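Local structure of sensory box/response regulator (Mycobacterium smegmatis, 5YRP) at residues L6-L11 and R58-T63; A66-W71 and F107-G112. The protein is probably a bacterial signalling protein whose EAL domain, a modified TIM barrel in its family, holds a magnesium ion in this structure. All coordinates share one frame; numbering follows the deposited sequence.

Both contacts lie on helix 52-73, the first helix modelled in the chain, and their centres are 13 Å apart. Interaction 1 sets residues 58-63 of that helix over the start of strand 7-15, the antiparallel first strand next to strand 21-29. Interaction 2 sets residues 66-71, about two turns further on, against the loop that leads from helix 96-106 into strand 114-119. They also touch each other: Tyr10 packs on Glu67 and Trp71, and the carbonyl of Arg62 lies near the ring of Phe107. Along the chain interaction 1 closes before interaction 2 opens, so a single helix is packed first on the sheet and then on the loop between helix 96-106 and strand 114-119.

Interaction 1: L6-L11 and R58-T63; sequences LVLHYL and RWVLRT
Trp59, Val60 and Thr63 of helix 52-73 meet Leu6 and, on strand 7-15, Leu8, a helix-on-sheet contact in the outer layer of the EAL-family TIM-like barrel. The axes of strand 7-11 and helix 58-63 approach to 9.9 Å and make an angle of 67°. At Trp59, CG is anti to the backbone N (chi1 175°), and Leu6 CD1 sits over one face of the six-membered ring; the modelled separation is too short for carbons, so its exact value is doubtful. Leu8 runs counter to the same indole, its CG 4.1 Å from Trp59 CZ3. Val60 follows with both methyls facing one Leu8 methyl, CG1 lying 3.9 Å from Leu8 CD2. Its side chain also touches Val28 and Ile84 of neighbouring strands and is about 11 Å from the bound magnesium ion. One turn on from Trp59, Thr63 CG2 meets the other branch, Leu8 CD1, at 3.7 Å, so the fork of Leu8 is held by two helix residues. Thr63 OG1 lies beneath the Trp59 ring, on the face opposite Leu6, and donates to Trp59 O at 2.8 Å; that carbonyl also accepts from Thr63 N.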
ATOM      1  N   LEU A   6      30.978 -13.079   9.919  1.00 87.10           N
ATOM      2  CA  LEU A   6      29.562 -13.409   9.670  1.00 84.91           C
ATOM      3  C   LEU A   6      29.403 -14.700   8.868  1.00 79.41           C
ATOM      4  O   LEU A   6      30.354 -15.198   8.266  1.00 77.69           O
ATOM      5  CB  LEU A   6      28.832 -12.249   8.968  1.00 86.21           C
ATOM      6  CG  LEU A   6      29.406 -11.638   7.677  1.00 87.20           C
ATOM      7  CD1 LEU A   6      29.286 -12.560   6.476  1.00 86.82           C
ATOM      8  CD2 LEU A   6      28.696 -10.327   7.372  1.00 87.68           C
ATOM      9  N   VAL A   7      28.183 -15.224   8.861  1.00 74.35           N
ATOM     10  CA  VAL A   7      27.869 -16.474   8.173  1.00 69.86           C
ATOM     11  C   VAL A   7      26.433 -16.434   7.664  1.00 64.87           C
ATOM     12  O   VAL A   7      25.580 -15.766   8.250  1.00 62.86           O
ATOM     13  CB  VAL A   7      28.076 -17.692   9.102  1.00 70.29           C
ATOM     14  CG1 VAL A   7      27.149 -17.632  10.313  1.00 69.71           C
ATOM     15  CG2 VAL A   7      27.903 -19.002   8.342  1.00 70.97           C
ATOM     16  N   LEU A   8      26.173 -17.143   6.572  1.00 61.52           N
ATOM     17  CA  LEU A   8      24.836 -17.165   5.993  1.00 60.86           C
ATOM     18  C   LEU A   8      23.880 -18.059   6.768  1.00 59.44           C
ATOM     19  O   LEU A   8      24.277 -19.003   7.449  1.00 57.18           O
ATOM     20  CB  LEU A   8      24.861 -17.566   4.516  1.00 61.77           C
ATOM     21  CG  LEU A   8      25.176 -16.449   3.513  1.00 62.29           C
ATOM     22  CD1 LEU A   8      25.225 -17.024   2.106  1.00 63.09           C
ATOM     23  CD2 LEU A   8      24.174 -15.304   3.564  1.00 61.76           C
ATOM     24  N   HIS A   9      22.604 -17.740   6.601  1.00 60.14           N
ATOM     25  CA  HIS A   9      21.506 -18.252   7.404  1.00 60.47           C
ATOM     26  C   HIS A   9      20.390 -18.498   6.415  1.00 58.79           C
ATOM     27  O   HIS A   9      20.122 -17.647   5.570  1.00 60.40           O
ATOM     28  CB  HIS A   9      21.090 -17.169   8.404  1.00 63.33           C
ATOM     29  CG  HIS A   9      20.455 -17.686   9.656  1.00 65.72           C
ATOM     30  ND1 HIS A   9      19.734 -16.873  10.505  1.00 65.66           N
ATOM     31  CD2 HIS A   9      20.440 -18.921  10.211  1.00 67.91           C
ATOM     32  CE1 HIS A   9      19.308 -17.584  11.533  1.00 67.79           C
ATOM     33  NE2 HIS A   9      19.717 -18.831  11.377  1.00 69.23           N
ATOM     34  N   TYR A  10      19.740 -19.649   6.484  1.00 55.98           N
ATOM     35  CA  TYR A  10      18.742 -19.982   5.472  1.00 53.94           C
ATOM     36  C   TYR A  10      17.376 -20.273   6.061  1.00 52.32           C
ATOM     37  O   TYR A  10      17.200 -21.235   6.803  1.00 50.60           O
ATOM     38  CB  TYR A  10      19.216 -21.153   4.636  1.00 54.71           C
ATOM     39  CG  TYR A  10      20.447 -20.852   3.836  1.00 55.75           C
ATOM     40  CD1 TYR A  10      20.348 -20.310   2.558  1.00 55.46           C
ATOM     41  CD2 TYR A  10      21.713 -21.105   4.353  1.00 55.82           C
ATOM     42  CE1 TYR A  10      21.475 -20.027   1.813  1.00 56.61           C
ATOM     43  CE2 TYR A  10      22.850 -20.827   3.615  1.00 58.05           C
ATOM     44  CZ  TYR A  10      22.726 -20.287   2.345  1.00 58.23           C
ATOM     45  OH  TYR A  10      23.853 -20.009   1.602  1.00 59.60           O
ATOM     46  N   LEU A  11      16.418 -19.416   5.721  1.00 52.79           N
ATOM     47  CA  LEU A  11      15.033 -19.564   6.153  1.00 53.26           C
ATOM     48  C   LEU A  11      14.268 -20.295   5.060  1.00 52.65           C
ATOM     49  O   LEU A  11      13.998 -19.713   4.009  1.00 53.15           O
ATOM     50  CB  LEU A  11      14.411 -18.186   6.406  1.00 54.35           C
ATOM     51  CG  LEU A  11      12.908 -18.102   6.689  1.00 55.35           C
ATOM     52  CD1 LEU A  11      12.485 -19.064   7.792  1.00 56.89           C
ATOM     53  CD2 LEU A  11      12.528 -16.677   7.060  1.00 55.37           C
ATOM     54  N   ARG A  58      26.143  -7.953  -2.038  1.00 67.73           N
ATOM     55  CA  ARG A  58      26.915  -8.494  -3.160  1.00 69.39           C
ATOM     56  C   ARG A  58      27.725  -9.719  -2.722  1.00 66.84           C
ATOM     57  O   ARG A  58      27.867 -10.679  -3.477  1.00 65.47           O
ATOM     58  CB  ARG A  58      27.824  -7.432  -3.784  1.00 72.27           C
ATOM     59  CG  ARG A  58      28.690  -7.979  -4.916  1.00 76.70           C
ATOM     60  CD  ARG A  58      28.909  -6.992  -6.054  1.00 79.98           C
ATOM     61  NE  ARG A  58      29.559  -7.644  -7.196  1.00 83.16           N
ATOM     62  CZ  ARG A  58      29.641  -7.141  -8.429  1.00 85.57           C
ATOM     63  NH1 ARG A  58      29.114  -5.956  -8.726  1.00 85.91           N
ATOM     64  NH2 ARG A  58      30.256  -7.837  -9.382  1.00 86.43           N
ATOM     65  N   TRP A  59      28.244  -9.677  -1.499  1.00 64.85           N
ATOM     66  CA  TRP A  59      28.911 -10.833  -0.899  1.00 63.43           C
ATOM     67  C   TRP A  59      27.921 -11.975  -0.688  1.00 63.54           C
ATOM     68  O   TRP A  59      28.196 -13.119  -1.050  1.00 65.32           O
ATOM     69  CB  TRP A  59      29.560 -10.455   0.437  1.00 62.88           C
ATOM     70  CG  TRP A  59      30.157 -11.624   1.169  1.00 63.24           C
ATOM     71  CD1 TRP A  59      31.426 -12.110   1.044  1.00 63.14           C
ATOM     72  CD2 TRP A  59      29.503 -12.459   2.133  1.00 63.64           C
ATOM     73  NE1 TRP A  59      31.603 -13.192   1.870  1.00 63.26           N
ATOM     74  CE2 TRP A  59      30.439 -13.426   2.551  1.00 62.54           C
ATOM     75  CE3 TRP A  59      28.215 -12.481   2.683  1.00 63.88           C
ATOM     76  CZ2 TRP A  59      30.130 -14.407   3.495  1.00 62.58           C
ATOM     77  CZ3 TRP A  59      27.909 -13.455   3.621  1.00 64.16           C
ATOM     78  CH2 TRP A  59      28.863 -14.408   4.016  1.00 63.63           C
ATOM     79  N   VAL A  60      26.779 -11.653  -0.088  1.00 63.43           N
ATOM     80  CA  VAL A  60      25.711 -12.629   0.163  1.00 62.02           C
ATOM     81  C   VAL A  60      25.318 -13.341  -1.125  1.00 59.79           C
ATOM     82  O   VAL A  60      25.294 -14.569  -1.182  1.00 57.16           O
ATOM     83  CB  VAL A  60      24.463 -11.956   0.774  1.00 62.15           C
ATOM     84  CG1 VAL A  60      23.241 -12.862   0.689  1.00 61.60           C
ATOM     85  CG2 VAL A  60      24.728 -11.560   2.220  1.00 62.31           C
ATOM     86  N   LEU A  61      25.020 -12.553  -2.151  1.00 58.92           N
ATOM     87  CA  LEU A  61      24.617 -13.083  -3.452  1.00 60.45           C
ATOM     88  C   LEU A  61      25.591 -14.147  -3.950  1.00 61.40           C
ATOM     89  O   LEU A  61      25.183 -15.228  -4.370  1.00 60.59           O
ATOM     90  CB  LEU A  61      24.508 -11.946  -4.469  1.00 60.60           C
ATOM     91  CG  LEU A  61      24.151 -12.295  -5.917  1.00 61.48           C
ATOM     92  CD1 LEU A  61      22.947 -13.215  -6.019  1.00 61.88           C
ATOM     93  CD2 LEU A  61      23.886 -11.019  -6.699  1.00 62.90           C
ATOM     94  N   ARG A  62      26.880 -13.829  -3.883  1.00 63.80           N
ATOM     95  CA  ARG A  62      27.939 -14.741  -4.319  1.00 65.72           C
ATOM     96  C   ARG A  62      28.052 -15.972  -3.404  1.00 64.36           C
ATOM     97  O   ARG A  62      28.155 -17.108  -3.880  1.00 63.57           O
ATOM     98  CB  ARG A  62      29.279 -13.995  -4.373  1.00 68.73           C
ATOM     99  CG  ARG A  62      30.394 -14.745  -5.092  1.00 72.55           C
ATOM    100  CD  ARG A  62      31.692 -13.953  -5.095  1.00 74.01           C
ATOM    101  NE  ARG A  62      32.733 -14.595  -5.897  1.00 74.89           N
ATOM    102  CZ  ARG A  62      32.788 -14.588  -7.228  1.00 75.60           C
ATOM    103  NH1 ARG A  62      31.849 -13.979  -7.953  1.00 75.81           N
ATOM    104  NH2 ARG A  62      33.792 -15.200  -7.845  1.00 76.32           N
ATOM    105  N   THR A  63      28.024 -15.738  -2.097  1.00 60.83           N
ATOM    106  CA  THR A  63      28.157 -16.812  -1.114  1.00 59.74           C
ATOM    107  C   THR A  63      26.929 -17.729  -1.110  1.00 59.55           C
ATOM    108  O   THR A  63      27.053 -18.950  -0.985  1.00 58.25           O
ATOM    109  CB  THR A  63      28.378 -16.245   0.302  1.00 59.09           C
ATOM    110  OG1 THR A  63      29.393 -15.236   0.258  1.00 59.59           O
ATOM    111  CG2 THR A  63      28.807 -17.339   1.269  1.00 58.43           C
TER

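Interaction 2: A66-W71 and F107-G112; sequences AEFSRW and FGLPRG
Ala66 and Phe107 provide the CH-pi part of this contact between helix 52-73 and the loop that carries the chain from helix 96-106 into strand 114-119 of the barrel. Ala66 CB stands 3.9 Å from the centroid of the Phe107 ring and 26° off its normal, which places the methyl over the face; Ala66 CA lies above the ring centre on that side. Phe107 is the first residue to leave helical geometry after helix 96-106. Its chi1 of -59° sets CG anti to the carbonyl carbon, and the ring lies against helix 52-73, where it also meets Cys65.

The purely apolar part joins Leu109 to Phe68. Leu109 CD2 approaches the ring atoms CD2 and CE2 of Phe68, the latter at 3.7 Å. The same methyl is 4.0 Å from Ser69 CB, so it meets two successive helix residues.

The hydrogen bonds of the helix side chains in this contact are made within the helix. Ser69 OG donates to Ala66 O at 2.7 Å, tilted 25° from the carbonyl plane, and Arg70 N reaches that oxygen from the same face. Ser69 CB lies against the carbonyl O and CB of Phe107 in van der Waals contact. Further round the helix, Glu67 divides its carboxylate: OE1 forms a salt bridge with Arg70 NH1 at 2.7 Å, met nearly along its C-O axis, while OE2 accepts from Trp71 NE1 at 2.8 Å, from above the carboxylate plane.

Cohesion between helix and loop thus rests on methyl-to-ring and carbon-to-carbon packing, with the serine hydroxyl engaged by its own helix and the Glu67-Arg70 pair taking no part in the contact.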
ATOM      1  N   ALA A  66      26.996 -19.757  -4.252  1.00 60.33           N
ATOM      2  CA  ALA A  66      28.065 -20.740  -4.101  1.00 61.92           C
ATOM      3  C   ALA A  66      27.590 -21.919  -3.268  1.00 63.18           C
ATOM      4  O   ALA A  66      27.696 -23.069  -3.687  1.00 64.75           O
ATOM      5  CB  ALA A  66      29.281 -20.103  -3.454  1.00 63.08           C
ATOM      6  N   GLU A  67      27.062 -21.611  -2.087  1.00 64.66           N
ATOM      7  CA  GLU A  67      26.512 -22.617  -1.176  1.00 64.62           C
ATOM      8  C   GLU A  67      25.341 -23.370  -1.803  1.00 63.22           C
ATOM      9  O   GLU A  67      25.153 -24.556  -1.548  1.00 62.67           O
ATOM     10  CB  GLU A  67      26.073 -21.943   0.131  1.00 66.49           C
ATOM     11  CG  GLU A  67      25.403 -22.852   1.156  1.00 67.94           C
ATOM     12  CD  GLU A  67      26.291 -23.980   1.649  1.00 68.85           C
ATOM     13  OE1 GLU A  67      27.530 -23.896   1.500  1.00 71.48           O
ATOM     14  OE2 GLU A  67      25.739 -24.952   2.206  1.00 67.74           O
ATOM     15  N   PHE A  68      24.564 -22.670  -2.621  1.00 63.60           N
ATOM     16  CA  PHE A  68      23.404 -23.249  -3.298  1.00 64.51           C
ATOM     17  C   PHE A  68      23.838 -24.311  -4.311  1.00 65.14           C
ATOM     18  O   PHE A  68      23.268 -25.399  -4.354  1.00 65.86           O
ATOM     19  CB  PHE A  68      22.580 -22.129  -3.957  1.00 63.71           C
ATOM     20  CG  PHE A  68      21.355 -22.599  -4.706  1.00 63.33           C
ATOM     21  CD1 PHE A  68      20.613 -23.691  -4.278  1.00 64.13           C
ATOM     22  CD2 PHE A  68      20.917 -21.905  -5.826  1.00 64.07           C
ATOM     23  CE1 PHE A  68      19.485 -24.104  -4.972  1.00 64.26           C
ATOM     24  CE2 PHE A  68      19.789 -22.310  -6.522  1.00 64.37           C
ATOM     25  CZ  PHE A  68      19.071 -23.413  -6.094  1.00 63.95           C
ATOM     26  N   SER A  69      24.862 -24.004  -5.103  1.00 65.54           N
ATOM     27  CA  SER A  69      25.387 -24.961  -6.082  1.00 66.99           C
ATOM     28  C   SER A  69      26.000 -26.199  -5.413  1.00 68.26           C
ATOM     29  O   SER A  69      25.970 -27.289  -5.981  1.00 68.83           O
ATOM     30  CB  SER A  69      26.414 -24.293  -7.000  1.00 66.10           C
ATOM     31  OG  SER A  69      27.556 -23.888  -6.271  1.00 67.52           O
ATOM     32  N   ARG A  70      26.548 -26.031  -4.210  1.00 69.04           N
ATOM     33  CA  ARG A  70      27.084 -27.162  -3.441  1.00 69.16           C
ATOM     34  C   ARG A  70      25.998 -28.183  -3.129  1.00 68.25           C
ATOM     35  O   ARG A  70      26.262 -29.382  -3.093  1.00 71.15           O
ATOM     36  CB  ARG A  70      27.733 -26.697  -2.133  1.00 70.56           C
ATOM     37  CG  ARG A  70      29.009 -25.891  -2.312  1.00 72.59           C
ATOM     38  CD  ARG A  70      29.774 -25.757  -1.001  1.00 74.63           C
ATOM     39  NE  ARG A  70      30.845 -24.757  -1.084  1.00 75.82           N
ATOM     40  CZ  ARG A  70      30.808 -23.525  -0.566  1.00 75.28           C
ATOM     41  NH1 ARG A  70      29.748 -23.081   0.104  1.00 75.80           N
ATOM     42  NH2 ARG A  70      31.855 -22.723  -0.717  1.00 75.17           N
ATOM     43  N   TRP A  71      24.782 -27.698  -2.894  1.00 66.80           N
ATOM     44  CA  TRP A  71      23.629 -28.571  -2.671  1.00 66.01           C
ATOM     45  C   TRP A  71      23.293 -29.298  -3.965  1.00 67.25           C
ATOM     46  O   TRP A  71      23.070 -30.508  -3.975  1.00 65.99           O
ATOM     47  CB  TRP A  71      22.406 -27.772  -2.204  1.00 65.27           C
ATOM     48  CG  TRP A  71      22.661 -26.859  -1.041  1.00 65.43           C
ATOM     49  CD1 TRP A  71      23.688 -26.933  -0.149  1.00 66.19           C
ATOM     50  CD2 TRP A  71      21.857 -25.746  -0.635  1.00 65.40           C
ATOM     51  NE1 TRP A  71      23.584 -25.927   0.781  1.00 66.46           N
ATOM     52  CE2 TRP A  71      22.466 -25.184   0.507  1.00 66.35           C
ATOM     53  CE3 TRP A  71      20.684 -25.164  -1.127  1.00 66.10           C
ATOM     54  CZ2 TRP A  71      21.943 -24.069   1.162  1.00 66.54           C
ATOM     55  CZ3 TRP A  71      20.164 -24.055  -0.476  1.00 66.73           C
ATOM     56  CH2 TRP A  71      20.796 -23.518   0.656  1.00 66.97           C
ATOM     57  N   PHE A 107      28.739 -20.466 -10.908  1.00 68.59           N
ATOM     58  CA  PHE A 107      28.322 -21.587 -10.053  1.00 67.43           C
ATOM     59  C   PHE A 107      27.305 -22.525 -10.713  1.00 66.17           C
ATOM     60  O   PHE A 107      26.623 -23.294 -10.028  1.00 62.70           O
ATOM     61  CB  PHE A 107      27.767 -21.054  -8.730  1.00 66.75           C
ATOM     62  CG  PHE A 107      28.750 -20.221  -7.958  1.00 65.66           C
ATOM     63  CD1 PHE A 107      29.856 -20.808  -7.358  1.00 65.45           C
ATOM     64  CD2 PHE A 107      28.574 -18.852  -7.833  1.00 65.12           C
ATOM     65  CE1 PHE A 107      30.766 -20.044  -6.647  1.00 65.39           C
ATOM     66  CE2 PHE A 107      29.478 -18.083  -7.122  1.00 65.29           C
ATOM     67  CZ  PHE A 107      30.577 -18.679  -6.528  1.00 65.49           C
ATOM     68  N   GLY A 108      27.210 -22.454 -12.039  1.00 67.45           N
ATOM     69  CA  GLY A 108      26.381 -23.371 -12.823  1.00 67.98           C
ATOM     70  C   GLY A 108      24.937 -23.453 -12.374  1.00 67.33           C
ATOM     71  O   GLY A 108      24.327 -24.521 -12.422  1.00 67.22           O
ATOM     72  N   LEU A 109      24.392 -22.326 -11.929  1.00 68.82           N
ATOM     73  CA  LEU A 109      23.003 -22.273 -11.490  1.00 70.22           C
ATOM     74  C   LEU A 109      22.116 -22.065 -12.711  1.00 71.49           C
ATOM     75  O   LEU A 109      22.392 -21.182 -13.525  1.00 75.15           O
ATOM     76  CB  LEU A 109      22.798 -21.151 -10.472  1.00 69.62           C
ATOM     77  CG  LEU A 109      23.545 -21.323  -9.143  1.00 69.25           C
ATOM     78  CD1 LEU A 109      23.430 -20.070  -8.290  1.00 69.30           C
ATOM     79  CD2 LEU A 109      23.036 -22.529  -8.370  1.00 68.72           C
ATOM     80  N   PRO A 110      21.059 -22.885 -12.854  1.00 71.68           N
ATOM     81  CA  PRO A 110      20.245 -22.833 -14.065  1.00 73.58           C
ATOM     82  C   PRO A 110      19.244 -21.683 -14.084  1.00 73.70           C
ATOM     83  O   PRO A 110      19.110 -20.950 -13.108  1.00 73.00           O
ATOM     84  CB  PRO A 110      19.512 -24.178 -14.045  1.00 73.72           C
ATOM     85  CG  PRO A 110      19.366 -24.494 -12.602  1.00 72.66           C
ATOM     86  CD  PRO A 110      20.562 -23.898 -11.906  1.00 72.44           C
ATOM     87  N   ARG A 111      18.547 -21.548 -15.204  1.00 75.22           N
ATOM     88  CA  ARG A 111      17.578 -20.473 -15.398  1.00 77.20           C
ATOM     89  C   ARG A 111      16.337 -20.661 -14.528  1.00 76.00           C
ATOM     90  O   ARG A 111      15.704 -21.715 -14.559  1.00 77.88           O
ATOM     91  CB  ARG A 111      17.162 -20.397 -16.864  1.00 78.98           C
ATOM     92  CG  ARG A 111      18.302 -20.064 -17.812  1.00 80.91           C
ATOM     93  CD  ARG A 111      17.814 -20.001 -19.248  1.00 81.94           C
ATOM     94  NE  ARG A 111      16.665 -19.104 -19.376  1.00 83.77           N
ATOM     95  CZ  ARG A 111      16.733 -17.774 -19.420  1.00 83.88           C
ATOM     96  NH1 ARG A 111      15.616 -17.061 -19.535  1.00 83.70           N
ATOM     97  NH2 ARG A 111      17.902 -17.145 -19.352  1.00 83.11           N
ATOM     98  N   GLY A 112      16.005 -19.630 -13.754  1.00 74.16           N
ATOM     99  CA  GLY A 112      14.833 -19.643 -12.870  1.00 71.62           C
ATOM    100  C   GLY A 112      15.117 -20.134 -11.458  1.00 69.10           C
ATOM    101  O   GLY A 112      14.208 -20.214 -10.631  1.00 67.88           O
TER